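Side-chain contact in lectin (Trichosanthes anguina, PDB 4HR6), which binds galactosides through ricin-type beta-trefoil domains and is a nontoxic three-chain homologue of type II ribosome-inactivating proteins: residues 46-49 / 53-56. Sequence-based numbering, arbitrary orientation.
Sequences WTFH and TVRS
A beta hairpin of the first ricin-type beta-trefoil domain joins strands 46-49 and 54-56, with T47 and R55 as its antiparallel hydrogen-bonded pair: T47 N reaches R55 O at 2.7 Å, and R55 N returns to T47 O at 2.8 Å. Towards the turn, H49 N donates to T53 O at 3.1 Å, nearly in line with the carbonyl. On the face of the sheet carrying F48 and V54, the valine packs against two aromatic rings, its CG1 touching both. Held anti to the backbone N (chi1 -176°), CG1 lies over the F48 ring, displaced from its centre, and meets W46 CE3 at 3.8 Å, while CG2 touches F48 CE2. S56 CB sits over the six-membered ring of W46, 3.5 Å from its centroid, and the indole NE1 is tied to V20 O of the strand 19-22. Beside T47, the R55 side chain, extended from CG to NE, runs roughly perpendicular to the direction of the H49 side chain, guanidinium and imidazole planes 39° apart, with R55 CG 3.7 Å from H49 CD2. R55 NE bonds to T53 OG1 at 3.3 Å, and D51 in the turn both salt-bridges the guanidinium and accepts from that hydroxyl. The hairpin thus has an apolar aromatic face and a polar one, where the D51 carboxylate probably offsets the arginine charge beside H49.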
ATOM      1  N   TRP C  46      -4.978 -21.039 -10.125  1.00 54.58           N
ATOM      2  CA  TRP C  46      -6.288 -20.591 -10.558  1.00 51.91           C
ATOM      3  C   TRP C  46      -6.123 -19.494 -11.595  1.00 52.11           C
ATOM      4  O   TRP C  46      -5.303 -18.578 -11.438  1.00 48.09           O
ATOM      5  CB  TRP C  46      -7.105 -20.107  -9.366  1.00 52.49           C
ATOM      6  CG  TRP C  46      -7.483 -21.228  -8.454  1.00 54.37           C
ATOM      7  CD1 TRP C  46      -6.778 -21.682  -7.386  1.00 53.94           C
ATOM      8  CD2 TRP C  46      -8.644 -22.067  -8.559  1.00 55.17           C
ATOM      9  NE1 TRP C  46      -7.432 -22.739  -6.803  1.00 55.21           N
ATOM     10  CE2 TRP C  46      -8.577 -23.002  -7.505  1.00 55.70           C
ATOM     11  CE3 TRP C  46      -9.732 -22.117  -9.441  1.00 54.81           C
ATOM     12  CZ2 TRP C  46      -9.564 -23.983  -7.300  1.00 54.49           C
ATOM     13  CZ3 TRP C  46     -10.715 -23.089  -9.237  1.00 57.42           C
ATOM     14  CH2 TRP C  46     -10.621 -24.007  -8.168  1.00 54.35           C
ATOM     15  N   THR C  47      -6.918 -19.607 -12.653  1.00 53.13           N
ATOM     16  CA  THR C  47      -6.833 -18.727 -13.793  1.00 49.99           C
ATOM     17  C   THR C  47      -8.125 -17.949 -13.911  1.00 48.81           C
ATOM     18  O   THR C  47      -9.207 -18.536 -13.985  1.00 50.78           O
ATOM     19  CB  THR C  47      -6.545 -19.523 -15.077  1.00 50.27           C
ATOM     20  OG1 THR C  47      -5.294 -20.197 -14.925  1.00 48.88           O
ATOM     21  CG2 THR C  47      -6.458 -18.601 -16.312  1.00 50.09           C
ATOM     22  N   PHE C  48      -7.995 -16.623 -13.922  1.00 46.05           N
ATOM     23  CA  PHE C  48      -9.128 -15.707 -14.031  1.00 43.56           C
ATOM     24  C   PHE C  48      -9.247 -15.223 -15.475  1.00 45.00           C
ATOM     25  O   PHE C  48      -8.240 -14.883 -16.093  1.00 45.37           O
ATOM     26  CB  PHE C  48      -8.912 -14.493 -13.107  1.00 42.43           C
ATOM     27  CG  PHE C  48      -8.996 -14.815 -11.636  1.00 38.62           C
ATOM     28  CD1 PHE C  48      -8.019 -15.575 -11.021  1.00 38.64           C
ATOM     29  CD2 PHE C  48     -10.050 -14.340 -10.874  1.00 37.95           C
ATOM     30  CE1 PHE C  48      -8.105 -15.873  -9.665  1.00 40.54           C
ATOM     31  CE2 PHE C  48     -10.145 -14.634  -9.520  1.00 36.85           C
ATOM     32  CZ  PHE C  48      -9.171 -15.394  -8.917  1.00 37.28           C
ATOM     33  N   HIS C  49     -10.472 -15.177 -15.999  1.00 48.15           N
ATOM     34  CA  HIS C  49     -10.724 -14.799 -17.386  1.00 50.52           C
ATOM     35  C   HIS C  49     -11.621 -13.590 -17.444  1.00 50.97           C
ATOM     36  O   HIS C  49     -12.262 -13.261 -16.463  1.00 53.49           O
ATOM     37  CB  HIS C  49     -11.396 -15.956 -18.130  1.00 53.35           C
ATOM     38  CG  HIS C  49     -10.490 -17.117 -18.366  1.00 52.07           C
ATOM     39  ND1 HIS C  49      -9.739 -17.250 -19.514  1.00 54.02           N
ATOM     40  CD2 HIS C  49     -10.188 -18.181 -17.590  1.00 53.72           C
ATOM     41  CE1 HIS C  49      -9.020 -18.355 -19.440  1.00 55.63           C
ATOM     42  NE2 HIS C  49      -9.279 -18.941 -18.285  1.00 57.78           N
ATOM     43  N   THR C  53     -15.076 -15.856 -14.943  1.00 53.71           N
ATOM     44  CA  THR C  53     -14.915 -17.231 -14.522  1.00 54.84           C
ATOM     45  C   THR C  53     -13.530 -17.418 -13.932  1.00 52.28           C
ATOM     46  O   THR C  53     -12.581 -16.722 -14.300  1.00 49.29           O
ATOM     47  CB  THR C  53     -15.121 -18.247 -15.675  1.00 57.16           C
ATOM     48  OG1 THR C  53     -14.206 -17.981 -16.747  1.00 58.91           O
ATOM     49  CG2 THR C  53     -16.556 -18.198 -16.196  1.00 59.44           C
ATOM     50  N   VAL C  54     -13.442 -18.369 -13.013  1.00 47.49           N
ATOM     51  CA  VAL C  54     -12.220 -18.710 -12.324  1.00 49.46           C
ATOM     52  C   VAL C  54     -11.992 -20.199 -12.553  1.00 52.09           C
ATOM     53  O   VAL C  54     -12.890 -21.003 -12.281  1.00 54.52           O
ATOM     54  CB  VAL C  54     -12.379 -18.415 -10.813  1.00 46.47           C
ATOM     55  CG1 VAL C  54     -11.080 -18.673 -10.076  1.00 45.63           C
ATOM     56  CG2 VAL C  54     -12.849 -16.983 -10.612  1.00 48.03           C
ATOM     57  N   ARG C  55     -10.804 -20.570 -13.033  1.00 56.21           N
ATOM     58  CA  ARG C  55     -10.565 -21.925 -13.549  1.00 54.76           C
ATOM     59  C   ARG C  55      -9.334 -22.581 -12.995  1.00 54.09           C
ATOM     60  O   ARG C  55      -8.284 -21.958 -12.924  1.00 55.69           O
ATOM     61  CB  ARG C  55     -10.437 -21.910 -15.081  1.00 55.87           C
ATOM     62  CG  ARG C  55     -11.520 -21.099 -15.777  1.00 57.57           C
ATOM     63  CD  ARG C  55     -11.776 -21.535 -17.221  1.00 55.52           C
ATOM     64  NE  ARG C  55     -12.845 -20.735 -17.819  1.00 56.20           N
ATOM     65  CZ  ARG C  55     -13.209 -20.762 -19.103  1.00 57.14           C
ATOM     66  NH1 ARG C  55     -12.622 -21.579 -19.971  1.00 58.66           N
ATOM     67  NH2 ARG C  55     -14.191 -19.971 -19.516  1.00 56.74           N
ATOM     68  N   SER C  56      -9.469 -23.854 -12.617  1.00 51.85           N
ATOM     69  CA  SER C  56      -8.323 -24.711 -12.358  1.00 50.57           C
ATOM     70  C   SER C  56      -8.465 -25.983 -13.183  1.00 58.56           C
ATOM     71  O   SER C  56      -9.585 -26.421 -13.474  1.00 59.07           O
ATOM     72  CB  SER C  56      -8.212 -25.067 -10.886  1.00 49.43           C
ATOM     73  OG  SER C  56      -6.927 -25.609 -10.625  1.00 48.45           O
TER